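Side-chain contacts in metallocarboxypeptidase (Trypanosoma cruzi, PDB 3DWC), which probably releases C-terminal amino acids other than proline from peptides, with broad specificity, as a metal-dependent carboxypeptidase of the M32 family: residues 223-228 with 274-279; 215-220 with 230-235; 15-20 with 243-248. All blocks are in the same frame, centred on the assembly; numbering follows the deposited sequence.

Interaction 1 (223-228 with 274-279); sequences WKFDFD and YEQNCG. With GLY (glycine), chain O.
The side-chain amide of Gln276 binds both backbone groups of Asp226. Its OE1 takes the N-H of Asp226 at 3.1 Å, nearly straight at 164° and on a lone pair in the carbonyl plane. Its NE2 gives a hydrogen to Asp226 O, also at 3.1 Å, and that oxygen lies close to the amide plane. The donor is tilted somewhat from the plane of the Asp226 carbonyl. Two bonds to one residue fix the rotation of the amide. The Gln276 chain is extended beyond CG (chi2 -164°), which carries the amide from the end of its helix across to the loop. NE2 also makes a weak hydrogen bond to Gly229 O.

The amide lies over one face of the Phe225 ring, with planes 22° apart. NE2 sits 3.8 Å from Phe225 CZ, offset toward the rim. The Phe225 ring in turn meets Phe227 with its edge: Phe225 CD2 stands 3.7 Å above the plane of the Phe227 ring, over its centre.

Further out, the loop folds on itself. Asp226 OD1 accepts from Asp228 N at 3.1 Å, from above the carboxylate plane, and this closes an Asx turn. The other oxygen, OD2, forms a salt bridge with Lys37 of the second subunit. Lys224 NZ reaches out to a bound glycine, 3.1 Å from the glycine N. That glycine is also hydrogen-bonded to Asp454.

Lys224, with positive phi, is the C-prime residue of a Schellman motif that ends helix 209-222. The contact thus ties the loop that follows a Schellman-ended helix, with its Asx turn, to the C-terminal end of helix 259-276, the helix of the HExxH motif whose His267 and His271 bind cobalt.

Interaction 2 (215-220 with 230-235); sequences LCRFFM and GRLDVS
Leu232 meets Arg217, Met220 and Cys216 in an alpha-beta unit. Helix 209-222 packs against strand 230-234, the next regular element in the chain. The short segments run nearly antiparallel, at 156°, with axes 10.4 Å apart at closest approach.

Leu232 carries the apolar part. Its CG lies anti to the backbone N (chi1 173°), and CB and the CD2 branch share the touching. CB meets the Met220 thioether and the Arg217 guanidinium. CD2 is 4.2 Å from Cys216 CB and 4.0 Å from Arg217 CG. Met220 reaches Leu232 with its sulfur: SD lies 3.9 Å from Leu232 CB and is equally near CD2. The Met220 chain is extended as far as SD and then bends at chi3 (75°). This turn brings its methyl, CE, close to Leu232 CB as well. Beyond Leu232, Met220 touches Ile249 of the neighbouring strand and Val265 and Thr269 of helix 259-276, the metal-binding helix. The apolar layer is therefore part of the buried core beside that helix.

Arg217 forms the outer wall. Its chain is extended from CG to NE, and the guanidinium lies with one face over Leu232. NH2 gives a weak hydrogen bond to Leu232 O at 3.1 Å, while its salt bridge is with Glu213 on the same helix. Both backbone groups of Leu232 are on the outer side of this edge strand, since strand 246-251 bonds instead to Arg231 and Asp233.

On the strand's other face, Arg231 grips Asp233 side-on, NE to OD2 and NH2 to OD1, each through a syn lone pair. Arg231 NH1 bonds to Met33 O of the second subunit.

A water in the guanidinium plane finishes the edge: it accepts from Arg217 NH1 at 3.1 Å and from Leu232 N at 2.9 Å.

Interaction 3 (15-20 with 243-248); sequences KLYRYG and SKEDVR. With GOL (glycerol), chain C.
Tyr17 and Glu245 come from opposite directions and meet through one short hydrogen bond. Tyr17 OH donates to Glu245 OE1 at 2.5 Å. The phenol approaches OE1 on its syn side, 33° out of the carboxylate plane, and OE1 lies in the ring plane at its edge. The Glu245 chain bends at chi2 (90°), which brings the carboxylate round to the phenol.

A water adds a second link. It donates to Tyr17 OH and accepts from Lys244 N, both at 3.0 Å. The hydroxyl therefore gives one bond and receives one.

A glycerol, probably from the crystallisation liquor, makes a third bridge. Its O3 donates to Glu245 OE1 at 2.6 Å and accepts from Arg18 NH1 at 3.0 Å. Arg18 and Glu245 are thus linked without direct contact of their charged atoms.

The charged end of Lys244 turns elsewhere, to a salt bridge with Glu275. Within 243-248, Arg248 grips Asp246 side-on. It also pairs with Asp29 of the second subunit.

Lys244 and Glu245 are the central residues of a type I beta turn, the tip of the beta hairpin joining strands 240-241 and 246-251, here pinned to helix 3-32.

In the fold
From the N terminus, helix 3-32 comes first. Interaction 3 joins it to the hairpin turn at 243-248 and closes a loop of 222 residues. Interaction 2 lies wholly within that loop and closes a short one, from helix 209-222 to strand 230-234. Interaction 1 starts between the two segments of interaction 2 and ends beyond 243-248, so it crosses both others. The three meet at the small mixed sheet. Arg231 N and Val247 O join strands 230-234 and 246-251, and Val247 also packs on Phe225 and Gln276. Together they tie helices 3-32, 209-222 and 259-276 to that sheet, on a side that also touches the second subunit.

Interaction 1 (223-228 with 274-279)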
loop_
_atom_site.group_PDB
_atom_site.type_symbol
_atom_site.label_atom_id
_atom_site.label_comp_id
_atom_site.label_asym_id
_atom_site.label_seq_id
_atom_site.Cartn_x
_atom_site.Cartn_y
_atom_site.Cartn_z
ATOM N N TRP B 223 3.740 24.766 -5.553
ATOM C CA TRP B 223 4.413 24.062 -6.662
ATOM C C TRP B 223 3.466 23.328 -7.642
ATOM O O TRP B 223 3.907 22.579 -8.518
ATOM C CB TRP B 223 5.482 23.096 -6.122
ATOM C CG TRP B 223 6.837 23.678 -6.200
ATOM C CD1 TRP B 223 7.769 23.441 -7.151
ATOM C CD2 TRP B 223 7.461 24.526 -5.232
ATOM N NE1 TRP B 223 8.928 24.119 -6.866
ATOM C CE2 TRP B 223 8.761 24.793 -5.688
ATOM C CE3 TRP B 223 7.048 25.078 -4.019
ATOM C CZ2 TRP B 223 9.613 25.609 -5.019
ATOM C CZ3 TRP B 223 7.908 25.901 -3.363
ATOM C CH2 TRP B 223 9.180 26.149 -3.849
ATOM N N LYS B 224 2.169 23.517 -7.443
ATOM C CA LYS B 224 1.110 22.911 -8.250
ATOM C C LYS B 224 1.199 21.398 -8.270
ATOM O O LYS B 224 0.865 20.755 -9.243
ATOM C CB LYS B 224 1.070 23.566 -9.626
ATOM C CG LYS B 224 1.146 25.073 -9.484
ATOM C CD LYS B 224 0.848 25.790 -10.725
ATOM C CE LYS B 224 1.198 27.291 -10.577
ATOM N NZ LYS B 224 0.275 28.130 -9.648
ATOM N N PHE B 225 1.624 20.811 -7.147
ATOM C CA PHE B 225 1.463 19.366 -6.943
ATOM C C PHE B 225 -0.007 18.924 -7.209
ATOM O O PHE B 225 -1.011 19.486 -6.716
ATOM C CB PHE B 225 1.969 18.962 -5.553
ATOM C CG PHE B 225 2.041 17.467 -5.312
ATOM C CD1 PHE B 225 3.207 16.764 -5.521
ATOM C CD2 PHE B 225 0.971 16.789 -4.779
ATOM C CE1 PHE B 225 3.257 15.422 -5.259
ATOM C CE2 PHE B 225 1.015 15.461 -4.547
ATOM C CZ PHE B 225 2.148 14.764 -4.779
ATOM N N ASP B 226 -0.143 17.920 -8.056
ATOM C CA ASP B 226 -1.458 17.351 -8.287
ATOM C C ASP B 226 -1.828 16.341 -7.172
ATOM O O ASP B 226 -1.325 15.228 -7.147
ATOM C CB ASP B 226 -1.471 16.668 -9.646
ATOM C CG ASP B 226 -2.847 16.120 -10.020
ATOM O OD1 ASP B 226 -3.846 16.349 -9.287
ATOM O OD2 ASP B 226 -2.888 15.451 -11.064
ATOM N N PHE B 227 -2.673 16.750 -6.237
ATOM C CA PHE B 227 -3.076 15.879 -5.120
ATOM C C PHE B 227 -4.105 14.814 -5.508
ATOM O O PHE B 227 -4.413 13.939 -4.736
ATOM C CB PHE B 227 -3.612 16.714 -3.977
ATOM C CG PHE B 227 -2.509 17.305 -3.079
ATOM C CD1 PHE B 227 -2.172 18.637 -3.145
ATOM C CD2 PHE B 227 -1.828 16.496 -2.214
ATOM C CE1 PHE B 227 -1.193 19.159 -2.329
ATOM C CE2 PHE B 227 -0.870 16.996 -1.384
ATOM C CZ PHE B 227 -0.547 18.332 -1.445
ATOM N N ASP B 228 -4.646 14.893 -6.715
ATOM C CA ASP B 228 -5.460 13.806 -7.225
ATOM C C ASP B 228 -4.597 12.726 -7.883
ATOM O O ASP B 228 -5.129 11.739 -8.390
ATOM C CB ASP B 228 -6.487 14.339 -8.221
ATOM C CG ASP B 228 -7.625 15.072 -7.529
ATOM O OD1 ASP B 228 -8.042 16.085 -8.050
ATOM O OD2 ASP B 228 -8.093 14.648 -6.465
ATOM N N TYR B 274 8.822 16.201 -11.451
ATOM C CA TYR B 274 9.439 15.479 -12.555
ATOM C C TYR B 274 8.657 14.190 -12.842
ATOM O O TYR B 274 8.204 13.960 -13.991
ATOM C CB TYR B 274 10.910 15.214 -12.248
ATOM C CG TYR B 274 11.827 14.744 -13.367
ATOM C CD1 TYR B 274 11.428 14.659 -14.696
ATOM C CD2 TYR B 274 13.126 14.422 -13.076
ATOM C CE1 TYR B 274 12.371 14.237 -15.719
ATOM C CE2 TYR B 274 14.038 13.981 -14.059
ATOM C CZ TYR B 274 13.645 13.911 -15.376
ATOM O OH TYR B 274 14.558 13.514 -16.315
ATOM N N GLU B 275 8.457 13.387 -11.792
ATOM C CA GLU B 275 7.710 12.132 -11.897
ATOM C C GLU B 275 6.279 12.329 -12.439
ATOM O O GLU B 275 5.852 11.570 -13.335
ATOM C CB GLU B 275 7.724 11.385 -10.553
ATOM C CG GLU B 275 9.134 10.907 -10.138
ATOM C CD GLU B 275 9.673 9.820 -11.073
ATOM O OE1 GLU B 275 10.887 9.772 -11.379
ATOM O OE2 GLU B 275 8.865 9.006 -11.529
ATOM N N GLN B 276 5.558 13.367 -11.973
ATOM C CA GLN B 276 4.157 13.565 -12.351
ATOM C C GLN B 276 4.003 14.055 -13.765
ATOM O O GLN B 276 2.895 13.979 -14.330
ATOM C CB GLN B 276 3.446 14.608 -11.435
ATOM C CG GLN B 276 3.205 14.130 -10.012
ATOM C CD GLN B 276 2.191 14.975 -9.270
ATOM O OE1 GLN B 276 2.118 16.230 -9.435
ATOM N NE2 GLN B 276 1.338 14.288 -8.490
ATOM N N ASN B 277 5.077 14.643 -14.304
ATOM C CA ASN B 277 5.063 15.186 -15.634
ATOM C C ASN B 277 6.033 14.539 -16.593
ATOM O O ASN B 277 6.320 15.118 -17.650
ATOM C CB ASN B 277 5.300 16.683 -15.577
ATOM C CG ASN B 277 4.213 17.379 -14.832
ATOM O OD1 ASN B 277 3.161 17.651 -15.404
ATOM N ND2 ASN B 277 4.420 17.603 -13.537
ATOM N N CYS B 278 6.476 13.328 -16.277
ATOM C CA CYS B 278 7.499 12.681 -17.080
ATOM C C CYS B 278 6.926 12.238 -18.415
ATOM O O CYS B 278 5.972 11.473 -18.456
ATOM C CB CYS B 278 8.154 11.504 -16.320
ATOM S SG CYS B 278 9.723 10.987 -17.053
ATOM N N GLY B 279 7.507 12.707 -19.514
ATOM C CA GLY B 279 7.203 12.135 -20.826
ATOM C C GLY B 279 8.259 11.189 -21.358
ATOM O O GLY B 279 9.146 10.787 -20.650
HETATM N N GLY O . 1.711 30.343 -11.205
HETATM C CA GLY O . 0.421 30.533 -11.925
HETATM C C GLY O . 0.406 30.121 -13.385
HETATM O O GLY O . -0.237 29.121 -13.757
#

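Interaction 2 (215-220 with 230-235)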
loop_
_atom_site.group_PDB
_atom_site.type_symbol
_atom_site.label_atom_id
_atom_site.label_comp_id
_atom_site.label_asym_id
_atom_site.label_seq_id
_atom_site.Cartn_x
_atom_site.Cartn_y
_atom_site.Cartn_z
ATOM N N LEU B 215 1.189 23.896 6.436
ATOM C CA LEU B 215 2.132 24.753 5.725
ATOM C C LEU B 215 2.845 24.049 4.562
ATOM O O LEU B 215 3.010 24.609 3.460
ATOM C CB LEU B 215 3.158 25.331 6.694
ATOM C CG LEU B 215 4.096 26.393 6.116
ATOM C CD1 LEU B 215 3.345 27.634 5.531
ATOM C CD2 LEU B 215 5.078 26.817 7.125
ATOM N N CYS B 216 3.261 22.825 4.813
ATOM C CA CYS B 216 3.875 21.998 3.797
ATOM C C CYS B 216 2.932 21.756 2.614
ATOM O O CYS B 216 3.348 21.895 1.465
ATOM C CB CYS B 216 4.330 20.685 4.428
ATOM S SG CYS B 216 5.866 20.820 5.448
ATOM N N ARG B 217 1.686 21.372 2.881
ATOM C CA ARG B 217 0.710 21.167 1.819
ATOM C C ARG B 217 0.479 22.445 1.063
ATOM O O ARG B 217 0.202 22.402 -0.125
ATOM C CB ARG B 217 -0.652 20.689 2.349
ATOM C CG ARG B 217 -0.604 19.307 2.953
ATOM C CD ARG B 217 -1.975 18.798 3.442
ATOM N NE ARG B 217 -1.673 17.487 3.988
ATOM C CZ ARG B 217 -1.653 16.354 3.288
ATOM N NH1 ARG B 217 -2.034 16.326 2.005
ATOM N NH2 ARG B 217 -1.291 15.232 3.914
ATOM N N PHE B 218 0.494 23.576 1.777
ATOM C CA PHE B 218 0.303 24.865 1.141
ATOM C C PHE B 218 1.422 25.043 0.129
ATOM O O PHE B 218 1.179 25.430 -0.996
ATOM C CB PHE B 218 0.300 26.021 2.142
ATOM C CG PHE B 218 0.301 27.366 1.482
ATOM C CD1 PHE B 218 -0.845 27.866 0.912
ATOM C CD2 PHE B 218 1.467 28.112 1.390
ATOM C CE1 PHE B 218 -0.836 29.087 0.264
ATOM C CE2 PHE B 218 1.478 29.326 0.766
ATOM C CZ PHE B 218 0.337 29.831 0.213
ATOM N N PHE B 219 2.649 24.691 0.509
ATOM C CA PHE B 219 3.739 24.819 -0.422
ATOM C C PHE B 219 3.724 23.822 -1.546
ATOM O O PHE B 219 4.050 24.191 -2.686
ATOM C CB PHE B 219 5.087 24.982 0.263
ATOM C CG PHE B 219 5.286 26.365 0.824
ATOM C CD1 PHE B 219 5.717 27.399 0.002
ATOM C CD2 PHE B 219 5.037 26.642 2.166
ATOM C CE1 PHE B 219 5.898 28.701 0.519
ATOM C CE2 PHE B 219 5.234 27.894 2.676
ATOM C CZ PHE B 219 5.657 28.939 1.854
ATOM N N MET B 220 3.244 22.605 -1.290
ATOM C CA MET B 220 3.015 21.695 -2.365
ATOM C C MET B 220 1.984 22.293 -3.368
ATOM O O MET B 220 2.156 22.136 -4.581
ATOM C CB MET B 220 2.543 20.356 -1.825
ATOM C CG MET B 220 3.633 19.653 -1.023
ATOM S SD MET B 220 3.115 18.128 -0.291
ATOM C CE MET B 220 3.059 17.013 -1.711
ATOM N N GLY B 230 -1.286 11.951 -6.256
ATOM C CA GLY B 230 -0.186 11.822 -5.325
ATOM C C GLY B 230 -0.599 12.109 -3.896
ATOM O O GLY B 230 -1.763 12.434 -3.639
ATOM N N ARG B 231 0.336 11.925 -2.961
ATOM C CA ARG B 231 0.021 12.083 -1.553
ATOM C C ARG B 231 1.171 12.710 -0.807
ATOM O O ARG B 231 2.302 12.630 -1.288
ATOM C CB ARG B 231 -0.259 10.718 -0.909
ATOM C CG ARG B 231 -1.509 9.996 -1.332
ATOM C CD ARG B 231 -1.571 8.662 -0.493
ATOM N NE ARG B 231 -1.672 8.987 0.930
ATOM C CZ ARG B 231 -2.815 9.269 1.553
ATOM N NH1 ARG B 231 -3.968 9.130 0.939
ATOM N NH2 ARG B 231 -2.808 9.586 2.852
ATOM N N LEU B 232 0.883 13.300 0.362
ATOM C CA LEU B 232 1.902 13.582 1.403
ATOM C C LEU B 232 1.633 12.778 2.684
ATOM O O LEU B 232 0.557 12.808 3.193
ATOM C CB LEU B 232 1.951 15.093 1.775
ATOM C CG LEU B 232 2.833 15.538 2.952
ATOM C CD1 LEU B 232 4.304 15.356 2.640
ATOM C CD2 LEU B 232 2.585 16.985 3.440
ATOM N N ASP B 233 2.636 12.118 3.236
ATOM C CA ASP B 233 2.464 11.348 4.503
ATOM C C ASP B 233 3.737 11.467 5.339
ATOM O O ASP B 233 4.592 12.256 5.009
ATOM C CB ASP B 233 2.180 9.871 4.181
ATOM C CG ASP B 233 0.844 9.678 3.525
ATOM O OD1 ASP B 233 -0.193 9.835 4.218
ATOM O OD2 ASP B 233 0.815 9.412 2.308
ATOM N N VAL B 234 3.869 10.649 6.392
ATOM C CA VAL B 234 5.010 10.675 7.330
ATOM C C VAL B 234 5.847 9.359 7.259
ATOM O O VAL B 234 5.297 8.267 7.166
ATOM C CB VAL B 234 4.487 10.947 8.737
ATOM C CG1 VAL B 234 5.587 10.802 9.794
ATOM C CG2 VAL B 234 3.862 12.348 8.794
ATOM N N SER B 235 7.168 9.487 7.170
ATOM C CA SER B 235 8.100 8.370 7.373
ATOM C C SER B 235 9.327 8.852 8.149
ATOM O O SER B 235 9.499 10.047 8.343
ATOM C CB SER B 235 8.529 7.680 6.076
ATOM O OG SER B 235 9.319 8.515 5.222
HETATM O O HOH W 1 -1.974 13.462 0.826
#

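Interaction 3 (15-20 with 243-248)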
loop_
_atom_site.group_PDB
_atom_site.type_symbol
_atom_site.label_atom_id
_atom_site.label_comp_id
_atom_site.label_asym_id
_atom_site.label_seq_id
_atom_site.Cartn_x
_atom_site.Cartn_y
_atom_site.Cartn_z
ATOM N N LYS B 15 4.373 -5.213 -19.225
ATOM C CA LYS B 15 4.223 -6.233 -18.189
ATOM C C LYS B 15 5.082 -5.896 -16.982
ATOM O O LYS B 15 4.572 -5.835 -15.856
ATOM C CB LYS B 15 4.570 -7.613 -18.766
ATOM C CG LYS B 15 4.026 -8.762 -18.029
ATOM C CD LYS B 15 3.799 -9.981 -18.916
ATOM C CE LYS B 15 5.075 -10.409 -19.660
ATOM N NZ LYS B 15 5.138 -11.901 -19.985
ATOM N N LEU B 16 6.372 -5.660 -17.224
ATOM C CA LEU B 16 7.330 -5.278 -16.177
ATOM C C LEU B 16 6.925 -4.030 -15.406
ATOM O O LEU B 16 7.044 -3.997 -14.188
ATOM C CB LEU B 16 8.733 -5.067 -16.779
ATOM C CG LEU B 16 9.463 -6.324 -17.272
ATOM C CD1 LEU B 16 10.726 -5.932 -18.053
ATOM C CD2 LEU B 16 9.767 -7.386 -16.084
ATOM N N TYR B 17 6.430 -3.018 -16.116
ATOM C CA TYR B 17 5.901 -1.773 -15.524
ATOM C C TYR B 17 4.770 -2.104 -14.547
ATOM O O TYR B 17 4.741 -1.591 -13.421
ATOM C CB TYR B 17 5.434 -0.826 -16.634
ATOM C CG TYR B 17 4.983 0.539 -16.194
ATOM C CD1 TYR B 17 5.889 1.542 -15.951
ATOM C CD2 TYR B 17 3.629 0.825 -16.021
ATOM C CE1 TYR B 17 5.462 2.832 -15.559
ATOM C CE2 TYR B 17 3.200 2.077 -15.596
ATOM C CZ TYR B 17 4.116 3.085 -15.389
ATOM O OH TYR B 17 3.695 4.351 -14.973
ATOM N N ARG B 18 3.903 -3.032 -14.914
ATOM C CA ARG B 18 2.807 -3.400 -14.035
ATOM C C ARG B 18 3.270 -4.076 -12.794
ATOM O O ARG B 18 2.741 -3.826 -11.704
ATOM C CB ARG B 18 1.814 -4.343 -14.720
ATOM C CG ARG B 18 1.073 -3.795 -15.920
ATOM C CD ARG B 18 0.695 -2.339 -15.786
ATOM N NE ARG B 18 0.048 -1.869 -17.029
ATOM C CZ ARG B 18 -0.337 -0.616 -17.217
ATOM N NH1 ARG B 18 -0.133 0.280 -16.274
ATOM N NH2 ARG B 18 -0.910 -0.248 -18.366
ATOM N N TYR B 19 4.252 -4.956 -12.938
ATOM C CA TYR B 19 4.798 -5.629 -11.773
ATOM C C TYR B 19 5.545 -4.621 -10.894
ATOM O O TYR B 19 5.505 -4.708 -9.665
ATOM C CB TYR B 19 5.740 -6.737 -12.191
ATOM C CG TYR B 19 5.159 -7.874 -13.023
ATOM C CD1 TYR B 19 3.913 -8.414 -12.756
ATOM C CD2 TYR B 19 5.926 -8.488 -14.021
ATOM C CE1 TYR B 19 3.400 -9.538 -13.504
ATOM C CE2 TYR B 19 5.438 -9.598 -14.751
ATOM C CZ TYR B 19 4.159 -10.095 -14.496
ATOM O OH TYR B 19 3.655 -11.177 -15.236
ATOM N N GLY B 20 6.203 -3.645 -11.521
ATOM C CA GLY B 20 6.945 -2.599 -10.800
ATOM C C GLY B 20 6.035 -1.710 -9.988
ATOM O O GLY B 20 6.374 -1.311 -8.870
ATOM N N SER B 243 4.511 5.535 -7.727
ATOM C CA SER B 243 4.483 5.483 -9.172
ATOM C C SER B 243 4.129 6.841 -9.792
ATOM O O SER B 243 3.600 7.742 -9.120
ATOM C CB SER B 243 3.440 4.447 -9.586
ATOM O OG SER B 243 3.862 3.130 -9.261
ATOM N N LYS B 244 4.440 7.002 -11.065
ATOM C CA LYS B 244 4.242 8.300 -11.764
ATOM C C LYS B 244 2.806 8.831 -11.783
ATOM O O LYS B 244 2.559 10.054 -11.763
ATOM C CB LYS B 244 4.771 8.210 -13.192
ATOM C CG LYS B 244 6.283 8.020 -13.248
ATOM C CD LYS B 244 6.805 8.271 -14.667
ATOM C CE LYS B 244 8.046 7.439 -14.999
ATOM N NZ LYS B 244 9.188 7.745 -14.112
ATOM N N GLU B 245 1.858 7.910 -11.857
ATOM C CA GLU B 245 0.426 8.236 -11.761
ATOM C C GLU B 245 -0.060 8.504 -10.337
ATOM O O GLU B 245 -1.214 8.895 -10.135
ATOM C CB GLU B 245 -0.428 7.094 -12.372
ATOM C CG GLU B 245 0.036 6.638 -13.742
ATOM C CD GLU B 245 1.055 5.523 -13.728
ATOM O OE1 GLU B 245 1.271 4.976 -14.834
ATOM O OE2 GLU B 245 1.646 5.192 -12.651
ATOM N N ASP B 246 0.805 8.288 -9.345
ATOM C CA ASP B 246 0.383 8.253 -7.974
ATOM C C ASP B 246 1.646 8.455 -7.163
ATOM O O ASP B 246 2.180 7.514 -6.598
ATOM C CB ASP B 246 -0.314 6.886 -7.715
ATOM C CG ASP B 246 -0.909 6.772 -6.322
ATOM O OD1 ASP B 246 -0.538 7.602 -5.435
ATOM O OD2 ASP B 246 -1.727 5.812 -6.105
ATOM N N VAL B 247 2.139 9.705 -7.128
ATOM C CA VAL B 247 3.461 10.004 -6.574
ATOM C C VAL B 247 3.279 10.375 -5.107
ATOM O O VAL B 247 2.502 11.248 -4.795
ATOM C CB VAL B 247 4.158 11.171 -7.326
ATOM C CG1 VAL B 247 5.570 11.537 -6.604
ATOM C CG2 VAL B 247 4.327 10.824 -8.736
ATOM N N ARG B 248 3.970 9.677 -4.227
ATOM C CA ARG B 248 3.757 9.741 -2.809
ATOM C C ARG B 248 5.096 10.115 -2.140
ATOM O O ARG B 248 6.065 9.352 -2.191
ATOM C CB ARG B 248 3.233 8.389 -2.268
ATOM C CG ARG B 248 1.931 7.975 -2.944
ATOM C CD ARG B 248 1.242 6.827 -2.252
ATOM N NE ARG B 248 0.034 6.452 -2.984
ATOM C CZ ARG B 248 -0.761 5.469 -2.602
ATOM N NH1 ARG B 248 -0.473 4.790 -1.519
ATOM N NH2 ARG B 248 -1.788 5.105 -3.349
HETATM C C1 GOL C . -1.412 4.561 -18.952
HETATM O O1 GOL C . -1.203 4.046 -20.241
HETATM C C2 GOL C . -1.441 3.405 -17.961
HETATM O O2 GOL C . -2.629 2.648 -18.036
HETATM C C3 GOL C . -1.306 3.964 -16.566
HETATM O O3 GOL C . -0.313 3.220 -15.923
HETATM O O HOH W 2 5.466 4.636 -12.548
#